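Local coordinates for protein Exo-alpha-sialidase (Clostridium perfringens, PDB 2V72) that is a large sialidase toxin whose family 32 carbohydrate-binding module, the part described here, binds galactose and carries a calcium ion, at residues E85-N90 with E94-E99; G100-E103 with V108-V111. All blocks are in the same frame, centred on the assembly; numbering follows the deposited sequence.

Contact 1. Residues E85-N90 with E94-E99; sequences EIHAIN and ETLVAE
A beta hairpin at the edge of one antiparallel sheet of the sandwich, where 93-101 is an outermost strand, brings Ile86 against Val97 and Ala98, and these three residues form a classic beta bulge. The evidence is in the bonding. Ile86 O accepts two amides, Val97 N at 2.8 Å and Ala98 N at 3.2 Å, the first lying nearly along the carbonyl axis and the second bent farther from it. Ile86 N returns a bond to Ala98 O. Beyond the bulge the pairing moves on by one residue, and Ala88 and Thr95 exchange both of their backbone bonds. The N-to-C directions of the short strand segments make 142°, well short of the 180° of straight antiparallel strands.

On the inner face, with Ala88, Ile86 CB meets Ala98 CB at 3.7 Å, and Ile86 also packs on Ile122, Ile124 and Val111, so this face belongs to the interior of the beta sandwich. Val97, the bulge residue, touches Ile86 CG2 with CG1, which sits between its own backbone N and carbonyl carbon (chi1 78°), a rotation that turns it towards the Ile86 carbonyl.

On the other face Glu85, His87 and Ile89 pair with Glu99, Leu96 and Glu94 in turn. Ile89 and Glu94 run side by side in the same direction, Glu94 OE1 lying 3.4 Å from Ile89 CD1. Glu85 crosses Leu96 at about a right angle, its CG 3.8 Å from Leu96 CD1. Leu96 CD1 also makes a CH-pi contact over the His87 ring, 3.7 Å from the centroid and 26° off the normal.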
loop_
_atom_site.group_PDB
_atom_site.type_symbol
_atom_site.label_atom_id
_atom_site.label_comp_id
_atom_site.label_asym_id
_atom_site.label_seq_id
_atom_site.Cartn_x
_atom_site.Cartn_y
_atom_site.Cartn_z
ATOM N N GLU A 85 -0.437 6.989 6.372
ATOM C CA GLU A 85 0.497 6.537 7.400
ATOM C C GLU A 85 1.036 5.197 6.947
ATOM O O GLU A 85 0.333 4.432 6.287
ATOM C CB GLU A 85 -0.210 6.322 8.734
ATOM C CG GLU A 85 -0.522 7.568 9.557
ATOM C CD GLU A 85 -1.302 7.229 10.832
ATOM O OE1 GLU A 85 -1.686 6.048 11.004
ATOM O OE2 GLU A 85 -1.541 8.137 11.655
ATOM N N ILE A 86 2.285 4.913 7.296
ATOM C CA ILE A 86 2.876 3.606 7.050
ATOM C C ILE A 86 3.430 3.036 8.365
ATOM O O ILE A 86 4.220 3.686 9.049
ATOM C CB ILE A 86 3.981 3.666 5.952
ATOM C CG1 ILE A 86 3.430 4.265 4.643
ATOM C CG2 ILE A 86 4.603 2.281 5.723
ATOM C CD1 ILE A 86 4.373 4.170 3.441
ATOM N N HIS A 87 2.980 1.836 8.721
ATOM C CA HIS A 87 3.455 1.136 9.912
ATOM C C HIS A 87 4.137 -0.137 9.478
ATOM O O HIS A 87 3.744 -0.745 8.479
ATOM C CB HIS A 87 2.302 0.745 10.841
ATOM C CG HIS A 87 1.566 1.900 11.438
ATOM N ND1 HIS A 87 0.664 2.657 10.721
ATOM C CD2 HIS A 87 1.569 2.407 12.694
ATOM C CE1 HIS A 87 0.148 3.585 11.508
ATOM N NE2 HIS A 87 0.684 3.459 12.710
ATOM N N ALA A 88 5.159 -0.536 10.230
ATOM C CA ALA A 88 5.844 -1.798 9.989
ATOM C C ALA A 88 5.616 -2.735 11.163
ATOM O O ALA A 88 5.516 -2.292 12.306
ATOM C CB ALA A 88 7.336 -1.566 9.771
ATOM N N ILE A 89 5.534 -4.030 10.876
ATOM C CA ILE A 89 5.361 -5.034 11.919
ATOM C C ILE A 89 6.609 -5.910 11.963
ATOM O O ILE A 89 6.955 -6.561 10.972
ATOM C CB ILE A 89 4.063 -5.886 11.710
ATOM C CG1 ILE A 89 2.803 -5.017 11.817
ATOM C CG2 ILE A 89 3.973 -7.025 12.734
ATOM C CD1 ILE A 89 2.323 -4.425 10.495
ATOM N N ASN A 90 7.297 -5.896 13.106
ATOM C CA ASN A 90 8.515 -6.687 13.283
ATOM C C ASN A 90 8.686 -7.312 14.674
ATOM O O ASN A 90 8.901 -6.608 15.662
ATOM C CB ASN A 90 9.754 -5.880 12.908
ATOM C CG ASN A 90 10.971 -6.763 12.692
ATOM O OD1 ASN A 90 10.953 -7.673 11.852
ATOM N ND2 ASN A 90 12.034 -6.504 13.459
ATOM N N GLU A 94 4.501 -3.503 16.175
ATOM C CA GLU A 94 4.034 -2.564 15.154
ATOM C C GLU A 94 4.477 -1.142 15.488
ATOM O O GLU A 94 4.325 -0.686 16.624
ATOM C CB GLU A 94 2.514 -2.624 15.000
ATOM C CG GLU A 94 1.961 -1.674 13.939
ATOM C CD GLU A 94 0.521 -1.971 13.575
ATOM O OE1 GLU A 94 0.287 -2.542 12.486
ATOM O OE2 GLU A 94 -0.376 -1.646 14.380
ATOM N N THR A 95 5.009 -0.449 14.484
ATOM C CA THR A 95 5.594 0.877 14.672
ATOM C C THR A 95 5.415 1.782 13.450
ATOM O O THR A 95 5.693 1.372 12.324
ATOM C CB THR A 95 7.092 0.775 15.061
ATOM O OG1 THR A 95 7.748 2.028 14.829
ATOM C CG2 THR A 95 7.801 -0.317 14.260
ATOM N N LEU A 96 4.946 3.007 13.698
ATOM C CA LEU A 96 4.797 4.043 12.674
ATOM C C LEU A 96 6.157 4.459 12.114
ATOM O O LEU A 96 7.060 4.848 12.863
ATOM C CB LEU A 96 4.067 5.267 13.246
ATOM C CG LEU A 96 3.723 6.414 12.284
ATOM C CD1 LEU A 96 2.474 6.116 11.475
ATOM C CD2 LEU A 96 3.558 7.726 13.025
ATOM N N VAL A 97 6.282 4.394 10.792
ATOM C CA VAL A 97 7.572 4.561 10.129
ATOM C C VAL A 97 7.555 5.584 8.986
ATOM O O VAL A 97 8.608 6.016 8.518
ATOM C CB VAL A 97 8.117 3.192 9.649
ATOM C CG1 VAL A 97 7.423 2.722 8.364
ATOM C CG2 VAL A 97 9.633 3.233 9.504
ATOM N N ALA A 98 6.359 5.960 8.543
ATOM C CA ALA A 98 6.184 7.002 7.535
ATOM C C ALA A 98 4.796 7.605 7.648
ATOM O O ALA A 98 3.851 6.932 8.059
ATOM C CB ALA A 98 6.416 6.450 6.132
ATOM N N GLU A 99 4.686 8.883 7.303
ATOM C CA GLU A 99 3.399 9.572 7.230
ATOM C C GLU A 99 3.563 10.872 6.472
ATOM O O GLU A 99 4.640 11.462 6.480
ATOM C CB GLU A 99 2.809 9.832 8.625
ATOM C CG GLU A 99 3.791 10.410 9.649
ATOM C CD GLU A 99 3.582 11.890 9.926
ATOM O OE1 GLU A 99 3.429 12.677 8.961
ATOM O OE2 GLU A 99 3.578 12.259 11.126
#

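Contact 2. Residues G100-E103 with V108-V111; sequences GTWE and VKTV
Lys109 and Trp102 bury most of the surface in this contact, the aliphatic part of the lysine lying over one face of the indole. No hydrogen bond joins 100-103 to 108-111, and the nearest CA atoms, those of Trp102 and Lys109, are 7.4 Å apart, so the association is made mainly by side chains and not by strand pairing.

The lysine meets the ring with three successive carbons. Lys109 CB stands over the five-membered ring of Trp102, 3.7 Å from its centroid and 15° off the normal, which defines a CH-pi contact. Lys109 CD is 3.6 Å from Trp102 CG, and Lys109 CG passes between these two points. The bend at chi2 (-90°) lays CG and CD along the ring, with CB near CE2 and NE1 of the indole and CD near its CG and CD1. Beyond CD the chain carries the ammonium group past the indole to the loop that joins the segments. There Lys109 NZ is hydrogen-bonded to Asn105 O and weakly to Leu107 O. The ammonium is thus held chiefly by Asn105 O, while the methylenes cover the tryptophan.

Val111 adds a smaller contact from another direction. Its CG2 lies near the plane of the indole, at the edge, 4.1 Å from Trp102 CZ2, and the two side chains cross at about a right angle.

Trp102 is buried, and it also stacks with Tyr84 and touches Ile70. The arrangement is a CH-pi packing of a lysine chain on a buried tryptophan at the connection from strand 93-101 to strand 109-113, which belong to the two different sheets of the F5/8 type C (discoidin-like) beta sandwich.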
loop_
_atom_site.group_PDB
_atom_site.type_symbol
_atom_site.label_atom_id
_atom_site.label_comp_id
_atom_site.label_asym_id
_atom_site.label_seq_id
_atom_site.Cartn_x
_atom_site.Cartn_y
_atom_site.Cartn_z
ATOM N N GLY A 100 2.495 11.311 5.810
ATOM C CA GLY A 100 2.512 12.571 5.084
ATOM C C GLY A 100 1.325 12.777 4.165
ATOM O O GLY A 100 0.221 12.286 4.419
ATOM N N THR A 101 1.575 13.515 3.091
ATOM C CA THR A 101 0.575 13.853 2.093
ATOM C C THR A 101 1.089 13.491 0.700
ATOM O O THR A 101 2.275 13.651 0.408
ATOM C CB THR A 101 0.157 15.356 2.215
ATOM O OG1 THR A 101 -1.210 15.441 2.632
ATOM C CG2 THR A 101 0.317 16.121 0.908
ATOM N N TRP A 102 0.199 12.966 -0.136
ATOM C CA TRP A 102 0.506 12.705 -1.534
ATOM C C TRP A 102 -0.349 13.575 -2.453
ATOM O O TRP A 102 -1.502 13.882 -2.136
ATOM C CB TRP A 102 0.295 11.230 -1.882
ATOM C CG TRP A 102 1.368 10.303 -1.388
ATOM C CD1 TRP A 102 2.705 10.582 -1.248
ATOM C CD2 TRP A 102 1.204 8.929 -1.011
ATOM N NE1 TRP A 102 3.375 9.472 -0.787
ATOM C CE2 TRP A 102 2.481 8.445 -0.630
ATOM C CE3 TRP A 102 0.102 8.064 -0.944
ATOM C CZ2 TRP A 102 2.685 7.130 -0.186
ATOM C CZ3 TRP A 102 0.302 6.755 -0.507
ATOM C CH2 TRP A 102 1.589 6.303 -0.129
ATOM N N GLU A 103 0.229 13.952 -3.595
ATOM C CA GLU A 103 -0.457 14.720 -4.633
ATOM C C GLU A 103 -1.590 13.928 -5.281
ATOM O O GLU A 103 -1.583 12.696 -5.264
ATOM C CB GLU A 103 0.539 15.131 -5.723
ATOM C CG GLU A 103 1.085 16.543 -5.623
ATOM C CD GLU A 103 1.957 16.894 -6.817
ATOM O OE1 GLU A 103 3.151 16.520 -6.803
ATOM O OE2 GLU A 103 1.449 17.532 -7.775
ATOM N N VAL A 108 3.669 7.231 -9.615
ATOM C CA VAL A 108 4.150 6.388 -8.532
ATOM C C VAL A 108 4.592 7.273 -7.369
ATOM O O VAL A 108 5.233 8.318 -7.563
ATOM C CB VAL A 108 5.287 5.443 -8.995
ATOM C CG1 VAL A 108 5.870 4.658 -7.830
ATOM C CG2 VAL A 108 4.765 4.463 -10.040
ATOM N N LYS A 109 4.202 6.878 -6.164
ATOM C CA LYS A 109 4.625 7.569 -4.958
ATOM C C LYS A 109 5.645 6.683 -4.268
ATOM O O LYS A 109 5.371 5.517 -3.983
ATOM C CB LYS A 109 3.422 7.845 -4.046
ATOM C CG LYS A 109 2.181 8.381 -4.779
ATOM C CD LYS A 109 2.167 9.908 -4.866
ATOM C CE LYS A 109 1.529 10.440 -6.179
ATOM N NZ LYS A 109 0.209 9.843 -6.566
ATOM N N THR A 110 6.836 7.228 -4.034
ATOM C CA THR A 110 7.893 6.492 -3.346
ATOM C C THR A 110 8.075 6.949 -1.899
ATOM O O THR A 110 7.853 8.118 -1.555
ATOM C CB THR A 110 9.264 6.574 -4.075
ATOM O OG1 THR A 110 9.599 7.945 -4.320
ATOM C CG2 THR A 110 9.238 5.806 -5.396
ATOM N N VAL A 111 8.461 5.997 -1.059
ATOM C CA VAL A 111 8.834 6.260 0.322
ATOM C C VAL A 111 10.162 5.553 0.553
ATOM O O VAL A 111 10.278 4.340 0.356
ATOM C CB VAL A 111 7.753 5.760 1.323
ATOM C CG1 VAL A 111 8.274 5.809 2.753
ATOM C CG2 VAL A 111 6.478 6.591 1.195
#

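Overall arrangement
Followed from the N terminus, the chain first makes contact 1, where strand 84-90 turns back into strand 93-101 and closes a tight hairpin with three residues between its segments. Contact 2 opens directly afterwards on the end of that same strand and closes the loop to strand 109-113, with four residues between its segments. The two are therefore in series, neither nested nor crossed, and their centres lie about 15 Å apart. Contact 1 pairs neighbours within one sheet, whereas contact 2 reaches the other. They meet at Val111, whose CG1 is 3.9 Å from Ala98 CB and whose CG2 is 3.9 Å from Ile86 CD1, which joins the hairpin to the facing sheet.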